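Local structure of NAD(FAD)-dependent dehydrogenase, NirB-family (N-terminal domain) (Clostridium acetobutylicum, 3KLJ) at residues Ser132-Asp135 against Ala136-Ile139; Leu194-Lys197 against Leu198-Gly202; Val95-Lys98 against Ser99-Ile103; Gln283-Val286 against Ala287-Ala291. The protein catalyses the NADH-dependent reduction of rubredoxin through its bound FAD, passing electrons along a chain that scavenges dioxygen in an obligate anaerobe. All coordinates share one frame; numbering follows the deposited sequence.

All four contacts are local, made within a single helix or hairpin. Contact 4 is the buried one, in helix 277-291 of the FAD-binding part, where its N290 and Q283 side chains pair with backbone groups. Contacts 1 and 2 lie in helices 133-146 and 188-199 of the NADH-binding domain, at opposite kinds of helix end: a capping box opens the first and a Schellman motif closes the second, where charges face solvent and a water links them. Contact 3 is a hairpin with one buried apolar face and a more exposed face carrying T96 and K102. It stands about 50 Å, centre to centre, from contact 2, on the other side of the chain's centre.

Contact 1: residues Ser132-Asp135 against Ala136-Ile139; sequences SYDD and ALKI
D135 O accepts the N-H of I139, the shortest hydrogen bond across the contact (D135 O to I139 N 2.9 Å). The side-chain OD1 of D135 accepts from both S132 N and Y131 N. S132 N meets D135 OD1 at 2.9 Å, from above the carboxylate plane. In return D135 N gives its hydrogen to S132 OG at 3.0 Å. These reciprocal bonds form a capping box, with S132 as N-cap of the helix, and they occupy N-H groups that the first turn cannot serve. The carboxylate folds back because CG of D135 stands beside its own backbone N (chi1 -78°). Regular i to i+4 bonds follow, such as A136 N to S132 O at 3.1 Å. On another side of the helix L137 lays CG over one face of the Y133 ring, and its CD1 comes 3.8 Å from Y133 CE2; Y43 meets the ring edge-to-face. D134 points away from the next turn, its carboxylate held by K42 (salt bridge) and Y43 (hydrogen bond). The helix packs through Y133 and A136 on helix 51-56 and through K138 and I139 on F128 of strand 127-128, beside the FAD-binding residues E41 and Y131.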
loop_
_atom_site.group_PDB
_atom_site.type_symbol
_atom_site.label_atom_id
_atom_site.label_comp_id
_atom_site.label_asym_id
_atom_site.label_seq_id
_atom_site.Cartn_x
_atom_site.Cartn_y
_atom_site.Cartn_z
ATOM N N SER A 132 -3.784 -10.094 3.942
ATOM C CA SER A 132 -5.072 -10.632 3.500
ATOM C C SER A 132 -6.102 -10.712 4.616
ATOM O O SER A 132 -5.765 -10.595 5.795
ATOM C CB SER A 132 -4.869 -12.025 2.934
ATOM O OG SER A 132 -4.522 -12.911 3.978
ATOM N N TYR A 133 -7.361 -10.932 4.244
ATOM C CA TYR A 133 -8.414 -11.134 5.246
ATOM C C TYR A 133 -8.106 -12.335 6.143
ATOM O O TYR A 133 -8.313 -12.274 7.351
ATOM C CB TYR A 133 -9.783 -11.283 4.586
ATOM C CG TYR A 133 -10.901 -11.556 5.572
ATOM C CD1 TYR A 133 -11.407 -10.536 6.384
ATOM C CD2 TYR A 133 -11.447 -12.840 5.705
ATOM C CE1 TYR A 133 -12.433 -10.785 7.303
ATOM C CE2 TYR A 133 -12.478 -13.096 6.626
ATOM C CZ TYR A 133 -12.960 -12.065 7.414
ATOM O OH TYR A 133 -13.977 -12.299 8.317
ATOM N N ASP A 134 -7.608 -13.422 5.549
ATOM C CA ASP A 134 -7.209 -14.603 6.327
ATOM C C ASP A 134 -6.063 -14.291 7.298
ATOM O O ASP A 134 -6.030 -14.826 8.404
ATOM C CB ASP A 134 -6.858 -15.778 5.410
ATOM C CG ASP A 134 -8.095 -16.470 4.832
ATOM O OD1 ASP A 134 -9.221 -16.245 5.324
ATOM O OD2 ASP A 134 -7.944 -17.246 3.869
ATOM N N ASP A 135 -5.141 -13.423 6.879
ATOM C CA ASP A 135 -4.063 -12.926 7.736
ATOM C C ASP A 135 -4.627 -12.259 8.989
ATOM O O ASP A 135 -4.233 -12.597 10.108
ATOM C CB ASP A 135 -3.190 -11.906 6.988
ATOM C CG ASP A 135 -2.195 -12.554 6.024
ATOM O OD1 ASP A 135 -1.739 -11.850 5.100
ATOM O OD2 ASP A 135 -1.853 -13.738 6.195
ATOM N N ALA A 136 -5.551 -11.316 8.784
ATOM C CA ALA A 136 -6.215 -10.619 9.879
ATOM C C ALA A 136 -6.787 -11.606 10.896
ATOM O O ALA A 136 -6.542 -11.462 12.086
ATOM C CB ALA A 136 -7.302 -9.690 9.356
ATOM N N LEU A 137 -7.522 -12.610 10.417
ATOM C CA LEU A 137 -8.115 -13.632 11.289
ATOM C C LEU A 137 -7.061 -14.387 12.096
ATOM O O LEU A 137 -7.225 -14.581 13.298
ATOM C CB LEU A 137 -8.960 -14.625 10.478
ATOM C CG LEU A 137 -10.297 -14.181 9.874
ATOM C CD1 LEU A 137 -11.028 -15.393 9.313
ATOM C CD2 LEU A 137 -11.174 -13.471 10.902
ATOM N N LYS A 138 -5.991 -14.818 11.427
ATOM C CA LYS A 138 -4.872 -15.493 12.093
ATOM C C LYS A 138 -4.264 -14.607 13.192
ATOM O O LYS A 138 -3.965 -15.084 14.294
ATOM C CB LYS A 138 -3.800 -15.904 11.076
ATOM C CG LYS A 138 -4.171 -17.105 10.211
ATOM C CD LYS A 138 -3.040 -17.451 9.243
ATOM C CE LYS A 138 -3.550 -18.188 8.008
ATOM N NZ LYS A 138 -4.043 -19.573 8.307
ATOM N N ILE A 139 -4.079 -13.324 12.891
ATOM C CA ILE A 139 -3.610 -12.368 13.897
ATOM C C ILE A 139 -4.620 -12.206 15.034
ATOM O O ILE A 139 -4.236 -12.219 16.203
ATOM C CB ILE A 139 -3.249 -10.983 13.285
ATOM C CG1 ILE A 139 -2.032 -11.120 12.364
ATOM C CG2 ILE A 139 -2.950 -9.989 14.393
ATOM C CD1 ILE A 139 -1.987 -10.120 11.223
#

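Contact 2: residues Leu194-Lys197 against Leu198-Gly202; sequences LKDK and LDRLG
The side chains of D196 and R200 run side by side in the same direction, while their carboxylate and guanidinium planes are turned 53° apart; D196 OD1 comes up obliquely, 4.3 Å from R200 NE, which is beyond a salt bridge. D196 is deposited in two conformers, so this pairing is doubtful. The other carboxylate, that of D199, is joined to K195 through a water. K195 NZ donates to this water at 2.8 Å, and the water donates to D199 OD1 at 2.7 Å. The water probably lets the opposite charges of K195 NZ and D199 OD1, 4.5 Å apart, interact without direct contact. The inner side of the helix is apolar: L198 CD1 rests on L194 CG at 3.7 Å, and the two side chains slant across one another. L194 swings its CG away from the backbone N (chi1 -179°), which places it alongside the next turn. The backbone ladder weakens toward the end. L198 N to L194 O is 2.8 Å, whereas L201 N to K197 O stretches to a weak 3.4 Å. G202, with phi 82°, is the C-prime residue of a Schellman motif, in which G202 N bonds weakly to D199 O and the N-H of the next residue turns back to L198 O. The helix is the crossover of the beta-alpha-beta unit between strands 172-175 and 204-206. L194 lies against I314, and K197, L198 and L201 against I312, both on strand 312-317 of the C-terminal domain, while K197 NZ bonds to E334 O.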
loop_
_atom_site.group_PDB
_atom_site.type_symbol
_atom_site.label_atom_id
_atom_site.label_comp_id
_atom_site.label_asym_id
_atom_site.label_seq_id
_atom_site.Cartn_x
_atom_site.Cartn_y
_atom_site.Cartn_z
ATOM N N LEU A 194 6.945 12.043 16.755
ATOM C CA LEU A 194 5.910 11.038 16.613
ATOM C C LEU A 194 6.018 9.938 17.695
ATOM O O LEU A 194 5.024 9.593 18.336
ATOM C CB LEU A 194 5.952 10.430 15.198
ATOM C CG LEU A 194 4.910 9.357 14.872
ATOM C CD1 LEU A 194 3.512 9.984 14.810
ATOM C CD2 LEU A 194 5.247 8.662 13.547
ATOM N N LYS A 195 7.222 9.408 17.905
ATOM C CA LYS A 195 7.454 8.406 18.959
ATOM C C LYS A 195 6.920 8.883 20.320
ATOM O O LYS A 195 6.256 8.123 21.020
ATOM C CB LYS A 195 8.943 8.068 19.078
ATOM C CG LYS A 195 9.246 6.962 20.106
ATOM C CD LYS A 195 10.713 6.891 20.470
ATOM C CE LYS A 195 10.964 5.801 21.514
ATOM N NZ LYS A 195 10.271 6.038 22.820
ATOM N N ASP A 196 7.206 10.139 20.675
ATOM C CA ASP A 196 6.742 10.738 21.939
ATOM C C ASP A 196 5.220 10.769 22.019
ATOM O O ASP A 196 4.629 10.334 23.009
ATOM C CB ASP A 196 7.326 12.153 22.118
ATOM C CG ASP A 196 6.522 13.021 23.100
ATOM O OD1 ASP A 196 6.204 12.564 24.217
ATOM O OD2 ASP A 196 6.225 14.183 22.755
ATOM N N LYS A 197 4.590 11.299 20.976
ATOM C CA LYS A 197 3.136 11.389 20.913
ATOM C C LYS A 197 2.475 10.002 20.981
ATOM O O LYS A 197 1.441 9.821 21.635
ATOM C CB LYS A 197 2.701 12.104 19.630
ATOM C CG LYS A 197 2.971 13.603 19.581
ATOM C CD LYS A 197 2.212 14.360 20.665
ATOM C CE LYS A 197 2.358 15.848 20.488
ATOM N NZ LYS A 197 2.195 16.559 21.789
ATOM N N LEU A 198 3.081 9.030 20.306
ATOM C CA LEU A 198 2.608 7.657 20.364
ATOM C C LEU A 198 2.859 6.989 21.719
ATOM O O LEU A 198 2.025 6.209 22.177
ATOM C CB LEU A 198 3.192 6.826 19.211
ATOM C CG LEU A 198 2.715 7.214 17.809
ATOM C CD1 LEU A 198 3.482 6.455 16.721
ATOM C CD2 LEU A 198 1.215 6.980 17.663
ATOM N N ASP A 199 3.986 7.321 22.356
ATOM C CA ASP A 199 4.402 6.710 23.618
ATOM C C ASP A 199 3.541 7.168 24.788
ATOM O O ASP A 199 3.246 6.380 25.689
ATOM C CB ASP A 199 5.877 7.014 23.925
ATOM C CG ASP A 199 6.467 6.078 24.988
ATOM O OD1 ASP A 199 6.434 4.843 24.785
ATOM O OD2 ASP A 199 6.976 6.576 26.019
ATOM N N ARG A 200 3.155 8.444 24.789
ATOM C CA ARG A 200 2.249 8.937 25.824
ATOM C C ARG A 200 0.799 8.489 25.560
ATOM O O ARG A 200 -0.051 8.571 26.451
ATOM C CB ARG A 200 2.392 10.457 26.042
ATOM C CG ARG A 200 1.699 11.376 25.031
ATOM C CD ARG A 200 2.152 12.832 25.226
ATOM N NE ARG A 200 2.619 13.068 26.592
ATOM C CZ ARG A 200 1.992 13.812 27.502
ATOM N NH1 ARG A 200 0.859 14.439 27.205
ATOM N NH2 ARG A 200 2.512 13.947 28.714
ATOM N N LEU A 201 0.544 7.993 24.350
ATOM C CA LEU A 201 -0.742 7.376 24.003
ATOM C C LEU A 201 -0.757 5.863 24.231
ATOM O O LEU A 201 -1.694 5.173 23.822
ATOM C CB LEU A 201 -1.118 7.686 22.552
ATOM C CG LEU A 201 -2.125 8.809 22.263
ATOM C CD1 LEU A 201 -2.216 9.882 23.364
ATOM C CD2 LEU A 201 -1.819 9.437 20.910
ATOM N N GLY A 202 0.288 5.359 24.882
ATOM C CA GLY A 202 0.384 3.946 25.234
ATOM C C GLY A 202 0.876 3.027 24.133
ATOM O O GLY A 202 0.890 1.811 24.311
HETATM O O HOH W 1 7.840 4.590 22.540
#

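Contact 3: residues Val95-Lys98 against Ser99-Ile103; sequences VTLK and SGEKI
V95-L97 and K102-I103 run antiparallel as the arms of a beta hairpin, in which V95 and I103 form a hydrogen-bonded pair and T96 and K102 a non-hydrogen-bonded one. V95 N to I103 O and I103 N to V95 O are both 2.9 Å. The connection is a type I turn from L97 to G100 with a G1 beta bulge: G100 N reaches L97 O at 3.1 Å, and L97 N passes over G100 to E101 O at 3.0 Å. G100 takes the positive phi of 100° that this bulge needs. A CA-H of K102 also points at V95 O (3.3 Å from K102 CA). Among the side chains, L97 CD1 touches I103 CD1 at 3.8 Å, the two crossing at a slant, and E101 runs alongside L97 so that its OE2 lies near the same methyl. CG of L97 sits beside its backbone N (chi1 -53°), which carries the isobutyl group over the E101 carbonyl toward I103. On the face of T96 and K102 the lysine chain lies beside the threonine, K102 CG and T96 OG1 being 3.7 Å apart, in van der Waals contact. S99 OG makes a weak hydrogen bond to E83. V95 and I103 both cover L13 of strand 12-15, and V95 also meets the FAD-binding residue A85 on strand 85-89. The chemistry is thus divided: backbone bonds fix the turn, V95 and I103 bury carbon against L13 within the FAD-binding domain, and K98, S99 and K102 remain at the surface.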
loop_
_atom_site.group_PDB
_atom_site.type_symbol
_atom_site.label_atom_id
_atom_site.label_comp_id
_atom_site.label_asym_id
_atom_site.label_seq_id
_atom_site.Cartn_x
_atom_site.Cartn_y
_atom_site.Cartn_z
ATOM N N VAL A 95 -3.226 -18.397 -20.214
ATOM C CA VAL A 95 -2.757 -18.294 -18.845
ATOM C C VAL A 95 -2.900 -19.660 -18.178
ATOM O O VAL A 95 -3.958 -20.290 -18.255
ATOM C CB VAL A 95 -3.525 -17.189 -18.072
ATOM C CG1 VAL A 95 -3.251 -17.263 -16.577
ATOM C CG2 VAL A 95 -3.141 -15.809 -18.616
ATOM N N THR A 96 -1.826 -20.126 -17.548
ATOM C CA THR A 96 -1.842 -21.420 -16.867
ATOM C C THR A 96 -2.023 -21.218 -15.373
ATOM O O THR A 96 -1.293 -20.445 -14.742
ATOM C CB THR A 96 -0.555 -22.225 -17.119
ATOM O OG1 THR A 96 -0.332 -22.337 -18.528
ATOM C CG2 THR A 96 -0.664 -23.617 -16.525
ATOM N N LEU A 97 -3.003 -21.924 -14.823
ATOM C CA LEU A 97 -3.290 -21.894 -13.402
ATOM C C LEU A 97 -2.548 -22.995 -12.646
ATOM O O LEU A 97 -1.942 -23.890 -13.255
ATOM C CB LEU A 97 -4.801 -22.005 -13.165
ATOM C CG LEU A 97 -5.681 -20.993 -13.910
ATOM C CD1 LEU A 97 -7.130 -21.463 -13.969
ATOM C CD2 LEU A 97 -5.579 -19.596 -13.297
ATOM N N LYS A 98 -2.607 -22.916 -11.318
ATOM C CA LYS A 98 -2.001 -23.899 -10.420
ATOM C C LYS A 98 -2.521 -25.322 -10.689
ATOM O O LYS A 98 -1.739 -26.274 -10.738
ATOM C CB LYS A 98 -2.237 -23.493 -8.955
ATOM C CG LYS A 98 -1.516 -24.370 -7.928
ATOM C CD LYS A 98 -0.016 -24.094 -7.904
ATOM C CE LYS A 98 0.737 -25.228 -7.235
ATOM N NZ LYS A 98 2.166 -24.879 -7.021
ATOM N N SER A 99 -3.834 -25.446 -10.888
ATOM C CA SER A 99 -4.482 -26.729 -11.210
ATOM C C SER A 99 -3.978 -27.391 -12.499
ATOM O O SER A 99 -4.150 -28.599 -12.687
ATOM C CB SER A 99 -6.008 -26.562 -11.263
ATOM O OG SER A 99 -6.393 -25.443 -12.050
ATOM N N GLY A 100 -3.350 -26.604 -13.370
ATOM C CA GLY A 100 -2.890 -27.085 -14.677
ATOM C C GLY A 100 -3.854 -26.692 -15.784
ATOM O O GLY A 100 -3.550 -26.828 -16.968
ATOM N N GLU A 101 -5.019 -26.202 -15.373
ATOM C CA GLU A 101 -6.050 -25.672 -16.259
ATOM C C GLU A 101 -5.565 -24.412 -16.992
ATOM O O GLU A 101 -4.919 -23.543 -16.396
ATOM C CB GLU A 101 -7.286 -25.331 -15.417
ATOM C CG GLU A 101 -8.617 -25.477 -16.138
ATOM C CD GLU A 101 -9.690 -24.533 -15.610
ATOM O OE1 GLU A 101 -10.598 -24.198 -16.396
ATOM O OE2 GLU A 101 -9.630 -24.120 -14.425
ATOM N N LYS A 102 -5.879 -24.310 -18.282
ATOM C CA LYS A 102 -5.503 -23.129 -19.065
ATOM C C LYS A 102 -6.709 -22.283 -19.447
ATOM O O LYS A 102 -7.800 -22.810 -19.677
ATOM C CB LYS A 102 -4.730 -23.528 -20.320
ATOM C CG LYS A 102 -3.278 -23.870 -20.065
ATOM C CD LYS A 102 -2.667 -24.560 -21.270
ATOM C CE LYS A 102 -1.225 -24.965 -21.008
ATOM N NZ LYS A 102 -1.087 -25.910 -19.858
ATOM N N ILE A 103 -6.505 -20.969 -19.511
ATOM C CA ILE A 103 -7.542 -20.045 -19.970
ATOM C C ILE A 103 -7.034 -19.166 -21.111
ATOM O O ILE A 103 -5.998 -18.509 -20.985
ATOM C CB ILE A 103 -8.102 -19.177 -18.806
ATOM C CG1 ILE A 103 -9.009 -20.021 -17.900
ATOM C CG2 ILE A 103 -8.883 -17.968 -19.343
ATOM C CD1 ILE A 103 -9.139 -19.496 -16.493
#

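Contact 4: residues Gln283-Val286 against Ala287-Ala291; sequences QGEV and AGLNA
V286 O accepts two hydrogen bonds from N290, one from the backbone N at 3.0 Å and one from the side-chain ND2 at 2.9 Å. The two donors arrive from opposite faces of the carbonyl plane. ND2 stands 47° above that plane, while V286 O lies only 9° out of the N290 amide plane, so the amide directs an N-H squarely at it. The ND2 group also gives a hydrogen bond to A296 O, which holds the amide in place between helix and loop. The other helical bonds are regular, for example A287 N to Q283 O and G288 N to G284 O, both 3.0 Å. Van der Waals contacts run beside them. E285 CG meets L289 CD2 at 3.8 Å, the two side chains lying parallel in direction; the extended E285 chain, its CG opposite the backbone N (chi1 176°), carries its carboxylate to a salt bridge with K282. On the buried side, A287 CB lies 3.5 Å from Q283 O. Q283 itself leads away, its OE1 taking G264 N close to the FAD-binding D265. Just ahead of the C292-C32 disulfide, E285 and L289 touch helix 19-28, A287 and A291 pack on I109, and N290 and A291 on Y261. N290 ND2 and Q283 OE1 thus both find backbone partners, and N290 ties a carbonyl of its own helix to a loop carbonyl.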
loop_
_atom_site.group_PDB
_atom_site.type_symbol
_atom_site.label_atom_id
_atom_site.label_comp_id
_atom_site.label_asym_id
_atom_site.label_seq_id
_atom_site.Cartn_x
_atom_site.Cartn_y
_atom_site.Cartn_z
ATOM N N GLN A 283 -5.820 3.241 -11.938
ATOM C CA GLN A 283 -5.104 2.442 -12.942
ATOM C C GLN A 283 -5.940 1.254 -13.422
ATOM O O GLN A 283 -5.943 0.946 -14.608
ATOM C CB GLN A 283 -3.726 1.988 -12.462
ATOM C CG GLN A 283 -2.710 3.136 -12.336
ATOM C CD GLN A 283 -1.354 2.663 -11.846
ATOM O OE1 GLN A 283 -1.224 1.555 -11.313
ATOM N NE2 GLN A 283 -0.335 3.521 -11.993
ATOM N N GLY A 284 -6.637 0.586 -12.506
ATOM C CA GLY A 284 -7.553 -0.497 -12.892
ATOM C C GLY A 284 -8.587 -0.033 -13.909
ATOM O O GLY A 284 -8.813 -0.691 -14.927
ATOM N N GLU A 285 -9.206 1.112 -13.631
ATOM C CA GLU A 285 -10.141 1.743 -14.555
ATOM C C GLU A 285 -9.537 1.993 -15.961
ATOM O O GLU A 285 -10.129 1.611 -16.972
ATOM C CB GLU A 285 -10.667 3.044 -13.953
ATOM C CG GLU A 285 -11.581 3.819 -14.892
ATOM C CD GLU A 285 -12.018 5.164 -14.348
ATOM O OE1 GLU A 285 -11.406 5.691 -13.388
ATOM O OE2 GLU A 285 -12.992 5.704 -14.900
ATOM N N VAL A 286 -8.369 2.628 -16.022
ATOM C CA VAL A 286 -7.718 2.922 -17.318
ATOM C C VAL A 286 -7.418 1.631 -18.110
ATOM O O VAL A 286 -7.656 1.570 -19.320
ATOM C CB VAL A 286 -6.469 3.834 -17.145
ATOM C CG1 VAL A 286 -5.598 3.872 -18.425
ATOM C CG2 VAL A 286 -6.893 5.249 -16.767
ATOM N N ALA A 287 -6.931 0.607 -17.410
ATOM C CA ALA A 287 -6.654 -0.693 -18.015
ATOM C C ALA A 287 -7.899 -1.353 -18.621
ATOM O O ALA A 287 -7.838 -1.865 -19.738
ATOM C CB ALA A 287 -5.980 -1.632 -16.995
ATOM N N GLY A 288 -9.007 -1.369 -17.869
ATOM C CA GLY A 288 -10.258 -1.949 -18.352
ATOM C C GLY A 288 -10.776 -1.242 -19.596
ATOM O O GLY A 288 -11.189 -1.887 -20.571
ATOM N N LEU A 289 -10.746 0.091 -19.545
ATOM C CA LEU A 289 -11.153 0.974 -20.645
ATOM C C LEU A 289 -10.341 0.731 -21.919
ATOM O O LEU A 289 -10.903 0.635 -23.015
ATOM C CB LEU A 289 -11.001 2.442 -20.206
ATOM C CG LEU A 289 -12.189 3.343 -19.799
ATOM C CD1 LEU A 289 -13.535 2.627 -19.505
ATOM C CD2 LEU A 289 -11.797 4.277 -18.645
ATOM N N ASN A 290 -9.018 0.642 -21.770
ATOM C CA ASN A 290 -8.117 0.412 -22.904
ATOM C C ASN A 290 -8.277 -0.995 -23.485
ATOM O O ASN A 290 -8.296 -1.171 -24.707
ATOM C CB ASN A 290 -6.661 0.659 -22.497
ATOM C CG ASN A 290 -6.253 2.118 -22.613
ATOM O OD1 ASN A 290 -5.863 2.586 -23.690
ATOM N ND2 ASN A 290 -6.307 2.831 -21.510
ATOM N N ALA A 291 -8.406 -1.985 -22.598
ATOM C CA ALA A 291 -8.647 -3.378 -22.992
ATOM C C ALA A 291 -9.928 -3.516 -23.822
ATOM O O ALA A 291 -10.055 -4.443 -24.630
ATOM C CB ALA A 291 -8.712 -4.265 -21.777
#